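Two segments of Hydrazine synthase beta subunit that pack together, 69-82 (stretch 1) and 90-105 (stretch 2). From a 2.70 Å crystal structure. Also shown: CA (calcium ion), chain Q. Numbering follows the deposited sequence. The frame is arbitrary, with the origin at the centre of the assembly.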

# COMPACT_ATOMS: atom_id res chain seq x y z
N LEU B 69 56.08 -19.09 31.05
CA LEU B 69 55.53 -18.37 29.91
C LEU B 69 56.29 -18.72 28.63
O LEU B 69 57.48 -18.43 28.51
CB LEU B 69 55.58 -16.86 30.15
CG LEU B 69 55.05 -15.97 29.02
CD1 LEU B 69 53.56 -16.18 28.82
CD2 LEU B 69 55.37 -14.51 29.29
N TYR B 70 55.59 -19.32 27.68
CA TYR B 70 56.20 -19.68 26.40
C TYR B 70 55.97 -18.58 25.38
O TYR B 70 54.84 -18.35 24.94
CB TYR B 70 55.65 -21.01 25.89
CG TYR B 70 56.18 -22.23 26.60
CD1 TYR B 70 55.90 -22.46 27.94
CD2 TYR B 70 56.95 -23.17 25.93
CE1 TYR B 70 56.38 -23.58 28.59
CE2 TYR B 70 57.44 -24.29 26.57
CZ TYR B 70 57.15 -24.49 27.90
OH TYR B 70 57.63 -25.61 28.55
N VAL B 71 57.05 -17.91 24.98
CA VAL B 71 56.96 -16.75 24.10
C VAL B 71 57.41 -17.11 22.68
O VAL B 71 58.40 -17.83 22.51
CB VAL B 71 57.81 -15.58 24.63
CG1 VAL B 71 57.62 -14.35 23.77
CG2 VAL B 71 57.45 -15.28 26.08
N CYS B 72 56.70 -16.62 21.68
CA CYS B 72 57.07 -16.88 20.29
C CYS B 72 57.93 -15.77 19.72
O CYS B 72 57.45 -14.67 19.49
CB CYS B 72 55.82 -17.05 19.43
SG CYS B 72 55.08 -18.69 19.47
N ASN B 73 59.20 -16.07 19.47
CA ASN B 73 60.09 -15.12 18.82
C ASN B 73 60.09 -15.38 17.32
O ASN B 73 60.61 -16.40 16.84
CB ASN B 73 61.50 -15.22 19.39
CG ASN B 73 61.52 -15.18 20.90
OD1 ASN B 73 61.36 -14.13 21.52
ND2 ASN B 73 61.72 -16.34 21.52
N ALA B 74 59.51 -14.44 16.58
CA ALA B 74 59.23 -14.62 15.16
C ALA B 74 60.47 -14.51 14.29
O ALA B 74 60.72 -15.36 13.43
CB ALA B 74 58.20 -13.61 14.72
N GLU B 75 61.25 -13.45 14.50
CA GLU B 75 62.44 -13.22 13.69
C GLU B 75 63.53 -14.22 14.02
O GLU B 75 64.28 -14.66 13.15
CB GLU B 75 62.95 -11.79 13.88
CG GLU B 75 64.16 -11.44 13.03
CD GLU B 75 63.89 -11.57 11.54
OE1 GLU B 75 63.50 -10.57 10.92
OE2 GLU B 75 64.07 -12.68 10.99
N SER B 76 63.62 -14.58 15.30
CA SER B 76 64.62 -15.54 15.75
C SER B 76 64.26 -16.96 15.35
O SER B 76 65.06 -17.88 15.54
CB SER B 76 64.78 -15.46 17.27
OG SER B 76 65.14 -14.15 17.67
N ASP B 77 63.06 -17.13 14.79
CA ASP B 77 62.54 -18.44 14.42
C ASP B 77 62.55 -19.38 15.63
O ASP B 77 62.85 -20.57 15.49
CB ASP B 77 63.35 -19.05 13.27
CG ASP B 77 63.07 -18.38 11.93
OD1 ASP B 77 63.57 -17.26 11.68
OD2 ASP B 77 62.36 -19.00 11.12
N SER B 78 62.23 -18.85 16.81
CA SER B 78 62.38 -19.63 18.03
C SER B 78 61.26 -19.41 19.05
O SER B 78 60.33 -18.65 18.82
CB SER B 78 63.73 -19.33 18.69
OG SER B 78 63.78 -17.99 19.16
N VAL B 79 61.37 -20.12 20.17
CA VAL B 79 60.43 -20.02 21.28
C VAL B 79 61.18 -19.94 22.60
O VAL B 79 61.93 -20.85 22.96
CB VAL B 79 59.46 -21.23 21.32
CG1 VAL B 79 58.62 -21.20 22.59
CG2 VAL B 79 58.58 -21.26 20.08
N SER B 80 60.97 -18.85 23.33
CA SER B 80 61.61 -18.67 24.63
C SER B 80 60.77 -19.26 25.76
O SER B 80 59.55 -19.17 25.74
CB SER B 80 61.86 -17.18 24.89
OG SER B 80 62.69 -16.62 23.89
N VAL B 81 61.44 -19.87 26.73
CA VAL B 81 60.75 -20.33 27.93
C VAL B 81 61.12 -19.42 29.10
O VAL B 81 62.29 -19.29 29.46
CB VAL B 81 61.10 -21.78 28.28
CG1 VAL B 81 60.38 -22.22 29.55
CG2 VAL B 81 60.75 -22.70 27.12
N VAL B 82 60.11 -18.79 29.69
CA VAL B 82 60.33 -17.79 30.73
C VAL B 82 59.83 -18.26 32.09
O VAL B 82 58.71 -18.74 32.22
CB VAL B 82 59.64 -16.45 30.37
CG1 VAL B 82 59.78 -15.45 31.51
CG2 VAL B 82 60.21 -15.89 29.08
N ILE B 90 64.70 -19.04 30.81
CA ILE B 90 65.54 -20.18 31.14
C ILE B 90 65.95 -21.08 29.96
O ILE B 90 66.85 -21.91 30.11
CB ILE B 90 64.83 -21.08 32.18
CG1 ILE B 90 63.53 -21.64 31.60
CG2 ILE B 90 64.56 -20.29 33.45
CD1 ILE B 90 62.66 -22.35 32.61
N LYS B 91 65.32 -20.91 28.80
CA LYS B 91 65.70 -21.70 27.63
C LYS B 91 65.22 -21.09 26.31
O LYS B 91 64.29 -20.28 26.29
CB LYS B 91 65.16 -23.13 27.76
CG LYS B 91 65.89 -24.16 26.90
CD LYS B 91 65.46 -25.58 27.21
CE LYS B 91 66.20 -26.59 26.34
NZ LYS B 91 65.85 -27.99 26.67
N GLU B 92 65.86 -21.49 25.21
CA GLU B 92 65.38 -21.17 23.87
C GLU B 92 65.29 -22.42 23.01
O GLU B 92 66.30 -23.06 22.71
CB GLU B 92 66.29 -20.14 23.21
CG GLU B 92 65.94 -19.86 21.75
CD GLU B 92 66.91 -18.91 21.08
OE1 GLU B 92 66.90 -18.83 19.83
OE2 GLU B 92 67.69 -18.25 21.80
N ILE B 93 64.07 -22.77 22.61
CA ILE B 93 63.85 -23.92 21.73
C ILE B 93 63.70 -23.43 20.29
O ILE B 93 63.07 -22.41 20.05
CB ILE B 93 62.59 -24.71 22.14
CG1 ILE B 93 62.53 -24.87 23.66
CG2 ILE B 93 62.55 -26.06 21.44
CD1 ILE B 93 61.25 -25.49 24.16
N LYS B 94 64.28 -24.15 19.34
CA LYS B 94 64.23 -23.71 17.95
C LYS B 94 63.15 -24.43 17.15
O LYS B 94 63.02 -25.65 17.20
CB LYS B 94 65.60 -23.87 17.29
CG LYS B 94 66.66 -22.97 17.90
CD LYS B 94 67.87 -22.81 17.01
CE LYS B 94 68.83 -21.77 17.58
NZ LYS B 94 68.15 -20.47 17.82
N VAL B 95 62.37 -23.64 16.42
CA VAL B 95 61.19 -24.11 15.70
C VAL B 95 61.25 -23.72 14.23
O VAL B 95 62.27 -23.20 13.76
CB VAL B 95 59.89 -23.56 16.31
CG1 VAL B 95 59.70 -24.10 17.72
CG2 VAL B 95 59.91 -22.04 16.31
N GLY B 96 60.16 -23.95 13.50
CA GLY B 96 60.10 -23.60 12.10
C GLY B 96 59.97 -22.10 11.92
O GLY B 96 60.17 -21.33 12.87
N ASP B 97 59.64 -21.66 10.71
CA ASP B 97 59.72 -20.24 10.39
C ASP B 97 58.59 -19.40 10.97
O ASP B 97 57.41 -19.75 10.84
CB ASP B 97 59.77 -20.02 8.87
CG ASP B 97 60.30 -18.65 8.50
OD1 ASP B 97 61.34 -18.57 7.83
OD2 ASP B 97 59.70 -17.64 8.89
N TRP B 98 58.98 -18.31 11.61
CA TRP B 98 58.06 -17.32 12.16
C TRP B 98 56.97 -17.93 13.02
O TRP B 98 55.82 -18.04 12.57
CB TRP B 98 57.41 -16.50 11.05
CG TRP B 98 56.84 -15.22 11.56
CD1 TRP B 98 55.88 -15.07 12.52
CD2 TRP B 98 57.25 -13.91 11.19
NE1 TRP B 98 55.64 -13.73 12.74
CE2 TRP B 98 56.47 -13.00 11.93
CE3 TRP B 98 58.18 -13.41 10.28
CZ2 TRP B 98 56.60 -11.63 11.79
CZ3 TRP B 98 58.31 -12.04 10.14
CH2 TRP B 98 57.52 -11.17 10.89
N PRO B 99 57.31 -18.39 14.24
CA PRO B 99 56.12 -18.77 15.00
C PRO B 99 55.25 -17.54 15.25
O PRO B 99 55.73 -16.55 15.82
CB PRO B 99 56.70 -19.32 16.29
CG PRO B 99 58.05 -18.68 16.42
CD PRO B 99 58.56 -18.51 15.01
N SER B 100 53.98 -17.60 14.85
CA SER B 100 53.06 -16.50 15.11
C SER B 100 52.13 -16.75 16.29
O SER B 100 51.36 -15.87 16.68
CB SER B 100 52.23 -16.20 13.86
OG SER B 100 51.56 -17.37 13.41
N GLY B 101 52.20 -17.95 16.87
CA GLY B 101 51.31 -18.29 17.96
C GLY B 101 51.65 -19.60 18.63
O GLY B 101 52.25 -20.50 18.03
N ILE B 102 51.24 -19.71 19.89
CA ILE B 102 51.56 -20.87 20.71
C ILE B 102 50.47 -21.11 21.75
O ILE B 102 49.88 -20.15 22.26
CB ILE B 102 52.93 -20.67 21.40
CG1 ILE B 102 53.38 -21.94 22.13
CG2 ILE B 102 52.91 -19.46 22.33
CD1 ILE B 102 54.83 -21.91 22.54
N LYS B 103 50.18 -22.37 22.05
CA LYS B 103 49.20 -22.69 23.09
C LYS B 103 49.53 -23.96 23.86
O LYS B 103 50.01 -24.94 23.30
CB LYS B 103 47.80 -22.81 22.48
CG LYS B 103 47.10 -21.46 22.33
CD LYS B 103 46.14 -21.45 21.17
CE LYS B 103 45.41 -20.12 21.10
NZ LYS B 103 45.41 -19.42 22.41
N ILE B 104 49.25 -23.94 25.16
CA ILE B 104 49.56 -25.07 26.03
C ILE B 104 48.37 -26.02 26.15
O ILE B 104 47.23 -25.59 26.26
CB ILE B 104 49.98 -24.60 27.44
CG1 ILE B 104 50.90 -23.38 27.35
CG2 ILE B 104 50.64 -25.73 28.21
CD1 ILE B 104 52.22 -23.65 26.67
N SER B 105 48.65 -27.32 26.14
CA SER B 105 47.62 -28.34 26.30
C SER B 105 46.96 -28.23 27.67
O SER B 105 47.56 -27.72 28.61
CB SER B 105 48.23 -29.74 26.11
OG SER B 105 49.20 -30.01 27.10
CA CA Q . 61.99 -17.17 9.78
O HOH W 1 62.32 -15.27 8.37
O HOH W 2 63.91 -17.07 8.35
O HOH W 3 62.16 -15.58 11.51
O HOH W 4 60.64 -15.22 9.71

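How do the backbones join? Strand 78-82 runs antiparallel to strand 90-94, and main-chain hydrogen bonds tie them: Val79 N to Ile93 O and Ile93 N to Val79 O, both 2.9 Å, then Val81 N to Lys91 O, 2.9 Å, and Ile90 N to Val81 O, 2.8 Å. Beyond the strand, Val95 N reaches Asp77 O at 3.2 Å.

What do the side chains on the two faces of this ladder do? Val79, Val81, Ile93 and Lys91 share one face. Val81, with chi1 t, brings CG2 to 4.1 Å from Ile93 CD1; Ile93 is m at chi1 and t at chi2. Lys91 is extended, all t, so its amine leads away from the apolar contact to a partner elsewhere in the structure. Ser78, Ser80, Glu92 and Lys94 occupy the other face. There Ser78, in the p rotamer, makes a weak hydrogen bond from OG to Glu92 OE1 (3.3 Å), while Lys94 bends at chi4 (m) and its NZ forms a salt bridge with the same OE1 at 2.9 Å.

What fills the space between strands 69-73 and 99-104? Tyr70 and Cys72, both m and directed toward the partner, meet Ile102: Tyr70 CB lies 3.6 Å from Ile102 CD1, and Cys72 SG 3.5 Å from Ile102 CB. The extended t,t rotamer of Ile102 also carries CD1 to 3.9 Å from Val79 CG1. Compact Cys72 also packs against Pro99, SG to CB 3.6 Å.

How are the loops fastened? Asp77 (m) and Asp97 (t) turn their carboxylates onto one calcium ion, each bidentate; Asp77 OD2 and Asp97 OD1 bind it at 2.3 and 2.5 Å, and four waters complete the shell. The metal lets two acidic groups sit close together. Nearby, Ala74 CB rests over the five-membered ring of Trp98, 3.3 Å from its CE2, its small methyl fitting close to the indole face.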